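Local coordinates for protein N-acetylglucosamine-6-phosphate deacetylase (Thermotoga maritima, PDB 1O12) that probably hydrolyses N-acetylglucosamine 6-phosphate to glucosamine 6-phosphate and acetate, using one bound metal ion per subunit, at residues A159-F164 / C334-L339; L238-V243 / E248-V253; H63-A68 / E79-S84; E194-F199 / L229-V234. One frame throughout, in Å; residues are numbered along the deposited sequence.

In the fold
From the N terminus, interaction 3 comes first. It closes a short loop, folding helix 75-83 back onto the hairpin of strands 61-65 and 68-69. Interaction 1 opens later, on strand 159-164 of the barrel, and closes only at the end of helix 322-336. The span between holds interaction 4 and then interaction 2, one after the other. Interaction 4 joins helix 193-200 to the turn after helix 223-230. The chain runs straight on into strand 235-239, where interaction 2 ties strand to helix 247-257. No two contacts cross. Interactions 1 and 4 touch through Phe164 and Phe199. Interactions 2 and 4 both lie against the second subunit.

Interaction 1: A159-F164 / C334-L339; sequences AKMLTF and CVELGL
Strand 159-164 belongs to the TIM-barrel type of fold of the amidohydrolase family, paired in parallel with strands 121-127 and 183-186. Here it meets the C-terminal end of helix 322-336. Met161, a selenomethionine in this crystal, and Leu337 carry the contact. With chi1 at -174° the Met161 side chain runs out from the strand, and it then bends at its last torsion. This brings the terminal methyl CE to 4.1 Å from Leu337 CD2. The two side chains cross at about a right angle. The same Leu337 CD2 lies 4.1 Å from Lys160 O, so one methyl meets both a side chain and the strand backbone. Met161 CE also comes to 4.4 Å from Glu336 OE1. Gly338, with positive phi, leaves helical angles in a Schellman motif, and Leu339 N bonds back to Cys334 O at 2.8 Å. The side chain of Met161 is about 11 Å from the bound iron and about 8 Å from that of its ligand Glu127. No hydrogen bond links the two segments. The contact therefore rests on sparse methyl packing, and the Glu336 carboxylate near the methyl is probably balanced by its salt bridge with Arg206.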
loop_
_atom_site.group_PDB
_atom_site.type_symbol
_atom_site.label_atom_id
_atom_site.label_comp_id
_atom_site.label_asym_id
_atom_site.label_seq_id
_atom_site.Cartn_x
_atom_site.Cartn_y
_atom_site.Cartn_z
ATOM N N ALA A 159 32.640 -3.254 7.462
ATOM C CA ALA A 159 31.389 -3.314 6.714
ATOM C C ALA A 159 30.313 -3.196 7.801
ATOM O O ALA A 159 30.462 -3.765 8.888
ATOM C CB ALA A 159 31.255 -4.648 5.991
ATOM N N LYS A 160 29.238 -2.471 7.518
ATOM C CA LYS A 160 28.187 -2.305 8.501
ATOM C C LYS A 160 26.841 -2.667 7.950
ATOM O O LYS A 160 25.924 -2.974 8.700
ATOM C CB LYS A 160 28.151 -0.866 9.005
ATOM C CG LYS A 160 29.372 -0.511 9.855
ATOM C CD LYS A 160 29.452 -1.348 11.122
ATOM C CE LYS A 160 30.790 -1.158 11.865
ATOM N NZ LYS A 160 30.965 -2.054 13.051
HETATM N N MSE A 161 26.728 -2.647 6.629
HETATM C CA MSE A 161 25.465 -2.935 5.980
HETATM C C MSE A 161 25.723 -3.557 4.624
HETATM O O MSE A 161 26.752 -3.315 4.003
HETATM C CB MSE A 161 24.666 -1.647 5.829
HETATM C CG MSE A 161 23.296 -1.866 5.301
HETATM SE SE MSE A 161 22.193 -0.273 5.385
HETATM C CE MSE A 161 21.746 -0.240 7.283
ATOM N N LEU A 162 24.778 -4.337 4.140
ATOM C CA LEU A 162 24.973 -4.995 2.867
ATOM C C LEU A 162 23.651 -5.133 2.153
ATOM O O LEU A 162 22.704 -5.658 2.728
ATOM C CB LEU A 162 25.555 -6.375 3.143
ATOM C CG LEU A 162 25.884 -7.496 2.154
ATOM C CD1 LEU A 162 24.800 -7.657 1.096
ATOM C CD2 LEU A 162 27.219 -7.224 1.576
ATOM N N THR A 163 23.573 -4.672 0.908
ATOM C CA THR A 163 22.333 -4.827 0.142
ATOM C C THR A 163 22.424 -6.000 -0.853
ATOM O O THR A 163 23.272 -6.008 -1.756
ATOM C CB THR A 163 21.969 -3.559 -0.647
ATOM O OG1 THR A 163 21.671 -2.509 0.265
ATOM C CG2 THR A 163 20.739 -3.814 -1.529
ATOM N N PHE A 164 21.522 -6.970 -0.693
ATOM C CA PHE A 164 21.479 -8.164 -1.544
ATOM C C PHE A 164 20.080 -8.501 -2.110
ATOM O O PHE A 164 19.036 -8.010 -1.622
ATOM C CB PHE A 164 21.963 -9.366 -0.748
ATOM C CG PHE A 164 20.928 -9.905 0.197
ATOM C CD1 PHE A 164 20.269 -11.100 -0.086
ATOM C CD2 PHE A 164 20.565 -9.182 1.339
ATOM C CE1 PHE A 164 19.270 -11.564 0.745
ATOM C CE2 PHE A 164 19.552 -9.640 2.189
ATOM C CZ PHE A 164 18.904 -10.832 1.893
ATOM N N CYS A 334 19.511 4.333 13.613
ATOM C CA CYS A 334 20.222 4.022 14.824
ATOM C C CYS A 334 19.729 2.702 15.385
ATOM O O CYS A 334 20.525 1.894 15.845
ATOM C CB CYS A 334 20.036 5.138 15.862
ATOM S SG CYS A 334 21.034 6.610 15.568
ATOM N N VAL A 335 18.420 2.473 15.340
ATOM C CA VAL A 335 17.868 1.235 15.866
ATOM C C VAL A 335 18.329 0.077 15.012
ATOM O O VAL A 335 18.648 -0.987 15.524
ATOM C CB VAL A 335 16.301 1.257 15.913
ATOM C CG1 VAL A 335 15.756 -0.162 16.158
ATOM C CG2 VAL A 335 15.820 2.195 17.026
ATOM N N GLU A 336 18.402 0.276 13.708
ATOM C CA GLU A 336 18.819 -0.826 12.853
ATOM C C GLU A 336 20.267 -1.207 13.075
ATOM O O GLU A 336 20.620 -2.382 13.137
ATOM C CB GLU A 336 18.627 -0.479 11.377
ATOM C CG GLU A 336 17.219 -0.194 11.005
ATOM C CD GLU A 336 17.012 -0.179 9.507
ATOM O OE1 GLU A 336 17.721 0.573 8.775
ATOM O OE2 GLU A 336 16.119 -0.938 9.065
ATOM N N LEU A 337 21.098 -0.182 13.185
ATOM C CA LEU A 337 22.523 -0.341 13.342
ATOM C C LEU A 337 23.008 -0.625 14.754
ATOM O O LEU A 337 24.215 -0.692 14.988
ATOM C CB LEU A 337 23.186 0.921 12.813
ATOM C CG LEU A 337 23.043 1.038 11.310
ATOM C CD1 LEU A 337 23.296 2.480 10.865
ATOM C CD2 LEU A 337 24.000 0.046 10.649
ATOM N N GLY A 338 22.077 -0.781 15.690
ATOM C CA GLY A 338 22.456 -1.045 17.060
ATOM C C GLY A 338 23.163 0.136 17.720
ATOM O O GLY A 338 24.055 -0.070 18.551
ATOM N N LEU A 339 22.795 1.369 17.362
ATOM C CA LEU A 339 23.423 2.550 17.969
ATOM C C LEU A 339 22.521 3.053 19.119
ATOM O O LEU A 339 21.858 4.091 19.030
ATOM C CB LEU A 339 23.626 3.626 16.900
ATOM C CG LEU A 339 24.466 3.151 15.695
ATOM C CD1 LEU A 339 24.721 4.307 14.776
ATOM C CD2 LEU A 339 25.811 2.554 16.161
#

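Interaction 2: L238-V243 / E248-V253; sequences LICDGV and EMVKLV
The backbone N of Val253 donates to Met249 O at 2.7 Å, an ordinary helical bond within 248-253. It belongs to the turn that presents Val253 to strand 235-239. There Val253 CG1 packs against both methyl groups of Leu238, at 4.0 Å from Leu238 CD2 and 4.1 Å from Leu238 CD1. The two side chains slide past each other in opposite directions. A chi1 of 175° turns Val253 CG1 away from its own backbone N, and this makes CG1 the nearer branch to Leu238. One helical turn earlier Val250 faces Cys240. Val250 CG1 is 4.4 Å from Cys240 SG, a looser apolar contact. The segments are consecutive parts of a beta-alpha-beta unit: strand 235-239, helix 247-257 and strand 262-265. Ile262 of the third element touches both Leu238 and Val253, while Phe314 of helix 307-318 covers both Cys240 and Val250. All four touching residues are buried. Cys240 is the centre of an inverse gamma turn. Asp241 then forms an Asx turn: its OD2 accepts from Val243 N at 2.9 Å, with an N-H...O angle of 149°. The donor comes from above the carboxylate plane, 60° out of it. Asp241 OD1 is hydrogen-bonded to His244 ND1, so the carboxylate is held at both oxygens. His244 is a predicted substrate-binding residue. On the helix, Met249 and Leu252 pack against the second subunit, on its His219 and Leu217.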
loop_
_atom_site.group_PDB
_atom_site.type_symbol
_atom_site.label_atom_id
_atom_site.label_comp_id
_atom_site.label_asym_id
_atom_site.label_seq_id
_atom_site.Cartn_x
_atom_site.Cartn_y
_atom_site.Cartn_z
ATOM N N LEU A 238 13.899 5.542 1.798
ATOM C CA LEU A 238 13.296 6.336 0.743
ATOM C C LEU A 238 14.171 7.520 0.298
ATOM O O LEU A 238 14.697 8.251 1.127
ATOM C CB LEU A 238 11.967 6.911 1.224
ATOM C CG LEU A 238 10.836 6.139 1.888
ATOM C CD1 LEU A 238 9.669 7.135 2.064
ATOM C CD2 LEU A 238 10.394 4.920 1.054
ATOM N N ILE A 239 14.317 7.717 -1.004
ATOM C CA ILE A 239 15.086 8.856 -1.498
ATOM C C ILE A 239 14.085 9.981 -1.776
ATOM O O ILE A 239 13.381 9.923 -2.777
ATOM C CB ILE A 239 15.834 8.505 -2.798
ATOM C CG1 ILE A 239 16.846 7.390 -2.533
ATOM C CG2 ILE A 239 16.522 9.759 -3.371
ATOM C CD1 ILE A 239 17.309 6.681 -3.796
ATOM N N CYS A 240 14.012 10.997 -0.912
ATOM C CA CYS A 240 13.041 12.066 -1.109
ATOM C C CYS A 240 13.426 13.246 -1.958
ATOM O O CYS A 240 13.387 14.380 -1.499
ATOM C CB CYS A 240 12.558 12.586 0.221
ATOM S SG CYS A 240 11.648 11.348 1.038
ATOM N N ASP A 241 13.740 12.970 -3.212
ATOM C CA ASP A 241 14.157 13.990 -4.140
ATOM C C ASP A 241 13.076 14.359 -5.138
ATOM O O ASP A 241 13.305 15.183 -6.019
ATOM C CB ASP A 241 15.408 13.539 -4.893
ATOM C CG ASP A 241 15.209 12.239 -5.633
ATOM O OD1 ASP A 241 16.204 11.767 -6.223
ATOM O OD2 ASP A 241 14.086 11.684 -5.635
ATOM N N GLY A 242 11.910 13.744 -5.001
ATOM C CA GLY A 242 10.809 14.037 -5.906
ATOM C C GLY A 242 10.901 13.319 -7.236
ATOM O O GLY A 242 9.959 13.364 -8.028
ATOM N N VAL A 243 12.034 12.661 -7.475
ATOM C CA VAL A 243 12.253 11.918 -8.706
ATOM C C VAL A 243 12.228 10.392 -8.489
ATOM O O VAL A 243 11.515 9.686 -9.206
ATOM C CB VAL A 243 13.588 12.348 -9.336
ATOM C CG1 VAL A 243 13.772 11.692 -10.698
ATOM C CG2 VAL A 243 13.610 13.876 -9.445
ATOM N N GLU A 248 3.306 12.019 -4.333
ATOM C CA GLU A 248 2.187 11.138 -3.998
ATOM C C GLU A 248 2.654 9.768 -3.450
ATOM O O GLU A 248 2.089 9.271 -2.484
ATOM C CB GLU A 248 1.283 10.927 -5.209
ATOM C CG GLU A 248 0.689 12.205 -5.740
ATOM C CD GLU A 248 1.747 13.117 -6.380
ATOM O OE1 GLU A 248 2.561 12.609 -7.193
ATOM O OE2 GLU A 248 1.751 14.344 -6.079
HETATM N N MSE A 249 3.674 9.165 -4.062
HETATM C CA MSE A 249 4.198 7.881 -3.594
HETATM C C MSE A 249 4.683 7.972 -2.151
HETATM O O MSE A 249 4.335 7.135 -1.302
HETATM C CB MSE A 249 5.382 7.434 -4.440
HETATM C CG MSE A 249 5.209 6.079 -5.099
HETATM SE SE MSE A 249 4.577 4.594 -3.966
HETATM C CE MSE A 249 5.266 3.128 -5.072
ATOM N N VAL A 250 5.526 8.975 -1.904
ATOM C CA VAL A 250 6.049 9.221 -0.578
ATOM C C VAL A 250 4.872 9.340 0.385
ATOM O O VAL A 250 4.880 8.755 1.475
ATOM C CB VAL A 250 6.862 10.553 -0.511
ATOM C CG1 VAL A 250 7.278 10.827 0.925
ATOM C CG2 VAL A 250 8.079 10.465 -1.409
ATOM N N LYS A 251 3.868 10.121 -0.003
ATOM C CA LYS A 251 2.696 10.291 0.845
ATOM C C LYS A 251 2.030 8.949 1.123
ATOM O O LYS A 251 1.552 8.714 2.224
ATOM C CB LYS A 251 1.696 11.229 0.199
ATOM C CG LYS A 251 0.975 12.121 1.192
ATOM C CD LYS A 251 0.256 13.288 0.474
ATOM C CE LYS A 251 1.246 14.140 -0.346
ATOM N NZ LYS A 251 0.607 15.273 -1.104
ATOM N N LEU A 252 2.011 8.076 0.120
ATOM C CA LEU A 252 1.431 6.742 0.257
ATOM C C LEU A 252 2.284 5.860 1.184
ATOM O O LEU A 252 1.770 5.248 2.124
ATOM C CB LEU A 252 1.294 6.076 -1.118
ATOM C CG LEU A 252 0.771 4.630 -1.138
ATOM C CD1 LEU A 252 -0.516 4.508 -0.269
ATOM C CD2 LEU A 252 0.526 4.198 -2.594
ATOM N N VAL A 253 3.582 5.793 0.938
ATOM C CA VAL A 253 4.430 4.975 1.801
ATOM C C VAL A 253 4.313 5.473 3.247
ATOM O O VAL A 253 4.230 4.679 4.201
ATOM C CB VAL A 253 5.895 5.006 1.368
ATOM C CG1 VAL A 253 6.728 4.235 2.369
ATOM C CG2 VAL A 253 6.032 4.410 -0.011
#

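Interaction 3: H63-A68 / E79-S84; sequences HGVVGA and EEFLYS
Phe81 of helix 75-83 packs against two consecutive valines, Val65 and Val66, at the tip of a hairpin. The three residues bury most of the surface shared by the two segments. Val66 lies over one face of the ring. Its CG1 sits 4.1 Å from the centroid of Phe81, 11° off the ring normal, a CH-pi contact. Its other branch reaches the root of the ring, with Val66 CG2 at 3.7 Å from Phe81 CG. Val65 comes in obliquely, and its CG2 is 3.6 Å from Phe81 CE2. Val65 CG1 touches Phe81 CD2 at 3.9 Å. The same Val65 CG1 reaches Leu82 CD2 more loosely, at 4.4 Å. The trans chi1 of Phe81 (-180°) extends the ring from the helix toward the valines. The hairpin turn itself is type I', from Val65 to Ala68. Val66 has positive phi there, and Ala68 N bonds to Val65 O at 2.9 Å. The contact across the segments is purely apolar. At the start of the hairpin segment, His63 NE2 is hydrogen-bonded to OD1 of the predicted active-site residue Asp267. Phe306 meets the Phe81 ring and also touches Val65. Leu82 packs on Val87 and Phe90 of strand 87-93, and Tyr83 packs on strand 370-374.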
loop_
_atom_site.group_PDB
_atom_site.type_symbol
_atom_site.label_atom_id
_atom_site.label_comp_id
_atom_site.label_asym_id
_atom_site.label_seq_id
_atom_site.Cartn_x
_atom_site.Cartn_y
_atom_site.Cartn_z
ATOM N N HIS A 63 26.970 7.477 -1.702
ATOM C CA HIS A 63 28.166 7.090 -2.459
ATOM C C HIS A 63 29.285 8.132 -2.424
ATOM O O HIS A 63 30.452 7.811 -2.246
ATOM C CB HIS A 63 27.768 6.831 -3.924
ATOM C CG HIS A 63 26.656 5.846 -4.071
ATOM N ND1 HIS A 63 26.859 4.487 -3.999
ATOM C CD2 HIS A 63 25.313 6.019 -4.160
ATOM C CE1 HIS A 63 25.693 3.865 -4.033
ATOM N NE2 HIS A 63 24.738 4.772 -4.127
ATOM N N GLY A 64 28.898 9.390 -2.612
ATOM C CA GLY A 64 29.845 10.477 -2.646
ATOM C C GLY A 64 29.039 11.751 -2.658
ATOM O O GLY A 64 27.801 11.700 -2.659
ATOM N N VAL A 65 29.729 12.890 -2.646
ATOM C CA VAL A 65 29.068 14.186 -2.643
ATOM C C VAL A 65 30.149 15.259 -2.860
ATOM O O VAL A 65 31.280 15.087 -2.414
ATOM C CB VAL A 65 28.301 14.402 -1.284
ATOM C CG1 VAL A 65 29.270 14.343 -0.105
ATOM C CG2 VAL A 65 27.575 15.733 -1.290
ATOM N N VAL A 66 29.802 16.345 -3.562
ATOM C CA VAL A 66 30.721 17.468 -3.865
ATOM C C VAL A 66 32.142 17.070 -4.326
ATOM O O VAL A 66 33.149 17.637 -3.879
ATOM C CB VAL A 66 30.831 18.466 -2.648
ATOM C CG1 VAL A 66 29.554 19.278 -2.502
ATOM C CG2 VAL A 66 31.077 17.705 -1.356
ATOM N N GLY A 67 32.210 16.086 -5.217
ATOM C CA GLY A 67 33.474 15.631 -5.734
ATOM C C GLY A 67 34.079 14.424 -5.062
ATOM O O GLY A 67 34.928 13.774 -5.654
ATOM N N ALA A 68 33.664 14.103 -3.838
ATOM C CA ALA A 68 34.231 12.952 -3.112
ATOM C C ALA A 68 33.447 11.664 -3.341
ATOM O O ALA A 68 32.222 11.679 -3.333
ATOM C CB ALA A 68 34.276 13.266 -1.634
ATOM N N GLU A 79 33.075 13.378 5.068
ATOM C CA GLU A 79 32.736 13.704 6.447
ATOM C C GLU A 79 32.541 15.193 6.707
ATOM O O GLU A 79 31.519 15.626 7.241
ATOM C CB GLU A 79 33.803 13.189 7.406
ATOM C CG GLU A 79 33.606 13.651 8.850
ATOM C CD GLU A 79 34.519 12.928 9.847
ATOM O OE1 GLU A 79 34.469 13.256 11.053
ATOM O OE2 GLU A 79 35.288 12.026 9.431
ATOM N N GLU A 80 33.552 15.959 6.332
ATOM C CA GLU A 80 33.578 17.380 6.507
ATOM C C GLU A 80 32.346 18.048 5.852
ATOM O O GLU A 80 31.709 18.920 6.450
ATOM C CB GLU A 80 34.908 17.896 5.928
ATOM C CG GLU A 80 35.234 19.341 6.231
ATOM C CD GLU A 80 34.787 19.773 7.639
ATOM O OE1 GLU A 80 35.078 19.050 8.633
ATOM O OE2 GLU A 80 34.146 20.850 7.741
ATOM N N PHE A 81 31.980 17.647 4.644
ATOM C CA PHE A 81 30.816 18.275 4.034
ATOM C C PHE A 81 29.519 17.912 4.753
ATOM O O PHE A 81 28.687 18.780 5.033
ATOM C CB PHE A 81 30.676 17.884 2.569
ATOM C CG PHE A 81 29.499 18.515 1.910
ATOM C CD1 PHE A 81 29.474 19.893 1.679
ATOM C CD2 PHE A 81 28.369 17.762 1.599
ATOM C CE1 PHE A 81 28.327 20.526 1.152
ATOM C CE2 PHE A 81 27.217 18.386 1.075
ATOM C CZ PHE A 81 27.201 19.772 0.853
ATOM N N LEU A 82 29.356 16.617 5.036
ATOM C CA LEU A 82 28.159 16.109 5.698
ATOM C C LEU A 82 27.756 16.836 6.980
ATOM O O LEU A 82 26.559 16.907 7.310
ATOM C CB LEU A 82 28.309 14.611 5.955
ATOM C CG LEU A 82 28.310 13.853 4.628
ATOM C CD1 LEU A 82 28.216 12.378 4.893
ATOM C CD2 LEU A 82 27.144 14.307 3.761
ATOM N N TYR A 83 28.737 17.382 7.691
ATOM C CA TYR A 83 28.447 18.107 8.914
ATOM C C TYR A 83 27.587 19.317 8.581
ATOM O O TYR A 83 26.746 19.731 9.380
ATOM C CB TYR A 83 29.742 18.530 9.616
ATOM C CG TYR A 83 30.428 17.374 10.331
ATOM C CD1 TYR A 83 29.692 16.486 11.127
ATOM C CD2 TYR A 83 31.814 17.161 10.220
ATOM C CE1 TYR A 83 30.310 15.422 11.781
ATOM C CE2 TYR A 83 32.441 16.096 10.879
ATOM C CZ TYR A 83 31.681 15.238 11.645
ATOM O OH TYR A 83 32.262 14.178 12.264
ATOM N N SER A 84 27.781 19.877 7.390
ATOM C CA SER A 84 26.996 21.035 6.951
ATOM C C SER A 84 25.576 20.628 6.581
ATOM O O SER A 84 24.774 21.470 6.208
ATOM C CB SER A 84 27.620 21.695 5.735
ATOM O OG SER A 84 27.491 20.871 4.595
#

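Interaction 4: E194-F199 / L229-V234; sequences EEFMKF and LLLDDV
Phe196 and Leu231 make the tight part of this contact between helix 193-200 and the turn that follows helix 223-230. Leu231 CD1 reaches the edge of the Phe196 ring, near its plane, at 3.4 Å from Phe196 CE2. The two side chains come from opposite directions. Phe196 CG is anti to the backbone N (chi1 167°), which sends the ring out toward the turn. The ring also packs on Ile224 and Ala227 of helix 223-230. Two looser contacts flank this one. Val234 comes to the ring edge, with its CG2 at 4.0 Å from Phe196 CZ. Met197, a selenomethionine, bends twice along its chain and brings SE to 4.0 Å from Leu231 CD1, crossing it obliquely. The solvent side is marked by Met197, which is partly exposed, and by Asp232, exposed at the second position of a type I turn from Leu231 to Val234. In that turn Asp233 OD2 is hydrogen-bonded to Tyr200 OH, from the helix that carries Phe196. Just before it, Leu229 and Leu230 pack on Leu252 and Lys251 of the second subunit. The direct contact is therefore apolar, made at one ring edge and at the selenium of Met197, with the Asp233-Tyr200 bond beside it.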
loop_
_atom_site.group_PDB
_atom_site.type_symbol
_atom_site.label_atom_id
_atom_site.label_comp_id
_atom_site.label_asym_id
_atom_site.label_seq_id
_atom_site.Cartn_x
_atom_site.Cartn_y
_atom_site.Cartn_z
ATOM N N GLU A 194 7.518 -14.928 -1.081
ATOM C CA GLU A 194 8.000 -16.063 -0.288
ATOM C C GLU A 194 9.520 -16.138 -0.201
ATOM O O GLU A 194 10.057 -16.601 0.811
ATOM C CB GLU A 194 7.455 -17.405 -0.831
ATOM C CG GLU A 194 5.917 -17.596 -0.702
ATOM C CD GLU A 194 5.389 -17.535 0.751
ATOM O OE1 GLU A 194 4.149 -17.379 0.916
ATOM O OE2 GLU A 194 6.193 -17.648 1.721
ATOM N N GLU A 195 10.206 -15.701 -1.257
ATOM C CA GLU A 195 11.658 -15.740 -1.244
ATOM C C GLU A 195 12.197 -14.696 -0.288
ATOM O O GLU A 195 13.188 -14.917 0.404
ATOM C CB GLU A 195 12.221 -15.535 -2.641
ATOM C CG GLU A 195 11.939 -16.703 -3.550
ATOM C CD GLU A 195 12.325 -16.425 -4.989
ATOM O OE1 GLU A 195 11.954 -15.351 -5.528
ATOM O OE2 GLU A 195 12.996 -17.301 -5.582
ATOM N N PHE A 196 11.528 -13.557 -0.234
ATOM C CA PHE A 196 11.928 -12.526 0.697
ATOM C C PHE A 196 11.643 -13.053 2.101
ATOM O O PHE A 196 12.463 -12.894 3.002
ATOM C CB PHE A 196 11.130 -11.247 0.463
ATOM C CG PHE A 196 11.261 -10.260 1.564
ATOM C CD1 PHE A 196 12.329 -9.385 1.599
ATOM C CD2 PHE A 196 10.349 -10.247 2.599
ATOM C CE1 PHE A 196 12.486 -8.504 2.664
ATOM C CE2 PHE A 196 10.496 -9.378 3.667
ATOM C CZ PHE A 196 11.558 -8.507 3.705
HETATM N N MSE A 197 10.479 -13.682 2.280
HETATM C CA MSE A 197 10.076 -14.230 3.582
HETATM C C MSE A 197 11.067 -15.234 4.188
HETATM O O MSE A 197 11.168 -15.367 5.424
HETATM C CB MSE A 197 8.704 -14.896 3.480
HETATM C CG MSE A 197 7.560 -13.922 3.384
HETATM SE SE MSE A 197 7.299 -12.844 5.032
HETATM C CE MSE A 197 6.429 -14.201 6.145
ATOM N N LYS A 198 11.772 -15.954 3.322
ATOM C CA LYS A 198 12.752 -16.906 3.797
ATOM C C LYS A 198 13.765 -16.102 4.597
ATOM O O LYS A 198 14.276 -16.563 5.623
ATOM C CB LYS A 198 13.450 -17.581 2.618
ATOM C CG LYS A 198 13.372 -19.106 2.602
ATOM C CD LYS A 198 13.213 -19.632 1.155
ATOM C CE LYS A 198 11.828 -19.294 0.548
ATOM N NZ LYS A 198 11.705 -19.601 -0.925
ATOM N N PHE A 199 14.045 -14.887 4.132
ATOM C CA PHE A 199 14.998 -14.042 4.823
ATOM C C PHE A 199 14.394 -13.249 5.956
ATOM O O PHE A 199 15.073 -12.941 6.920
ATOM C CB PHE A 199 15.695 -13.101 3.849
ATOM C CG PHE A 199 16.724 -13.775 3.013
ATOM C CD1 PHE A 199 16.359 -14.466 1.870
ATOM C CD2 PHE A 199 18.057 -13.749 3.385
ATOM C CE1 PHE A 199 17.324 -15.128 1.109
ATOM C CE2 PHE A 199 19.013 -14.405 2.634
ATOM C CZ PHE A 199 18.643 -15.095 1.492
ATOM N N LEU A 229 5.590 -3.302 2.195
ATOM C CA LEU A 229 4.464 -2.552 2.686
ATOM C C LEU A 229 3.692 -3.324 3.740
ATOM O O LEU A 229 3.219 -2.748 4.713
ATOM C CB LEU A 229 3.527 -2.199 1.525
ATOM C CG LEU A 229 4.127 -1.354 0.413
ATOM C CD1 LEU A 229 3.226 -1.355 -0.810
ATOM C CD2 LEU A 229 4.359 0.059 0.974
ATOM N N LEU A 230 3.577 -4.629 3.542
ATOM C CA LEU A 230 2.793 -5.488 4.427
ATOM C C LEU A 230 3.346 -5.694 5.811
ATOM O O LEU A 230 2.606 -5.608 6.797
ATOM C CB LEU A 230 2.594 -6.868 3.787
ATOM C CG LEU A 230 1.803 -7.890 4.602
ATOM C CD1 LEU A 230 0.389 -7.377 4.809
ATOM C CD2 LEU A 230 1.778 -9.228 3.887
ATOM N N LEU A 231 4.645 -5.973 5.875
ATOM C CA LEU A 231 5.323 -6.251 7.135
ATOM C C LEU A 231 5.643 -5.002 7.938
ATOM O O LEU A 231 6.463 -4.163 7.539
ATOM C CB LEU A 231 6.603 -7.044 6.860
ATOM C CG LEU A 231 6.335 -8.285 6.012
ATOM C CD1 LEU A 231 7.646 -8.874 5.541
ATOM C CD2 LEU A 231 5.491 -9.303 6.819
ATOM N N ASP A 232 5.006 -4.903 9.099
ATOM C CA ASP A 232 5.174 -3.756 9.982
ATOM C C ASP A 232 6.550 -3.464 10.556
ATOM O O ASP A 232 6.852 -2.311 10.818
ATOM C CB ASP A 232 4.160 -3.855 11.099
ATOM C CG ASP A 232 2.764 -3.492 10.628
ATOM O OD1 ASP A 232 2.378 -3.919 9.490
ATOM O OD2 ASP A 232 2.059 -2.777 11.395
ATOM N N ASP A 233 7.386 -4.484 10.746
ATOM C CA ASP A 233 8.722 -4.246 11.286
ATOM C C ASP A 233 9.864 -4.262 10.258
ATOM O O ASP A 233 11.024 -4.368 10.634
ATOM C CB ASP A 233 9.027 -5.248 12.384
ATOM C CG ASP A 233 8.890 -6.637 11.911
ATOM O OD1 ASP A 233 9.126 -7.563 12.711
ATOM O OD2 ASP A 233 8.534 -6.799 10.717
ATOM N N VAL A 234 9.525 -4.188 8.977
ATOM C CA VAL A 234 10.507 -4.116 7.886
ATOM C C VAL A 234 10.588 -2.620 7.600
ATOM O O VAL A 234 9.561 -1.988 7.312
ATOM C CB VAL A 234 10.002 -4.787 6.573
ATOM C CG1 VAL A 234 10.809 -4.281 5.385
ATOM C CG2 VAL A 234 10.114 -6.275 6.663
#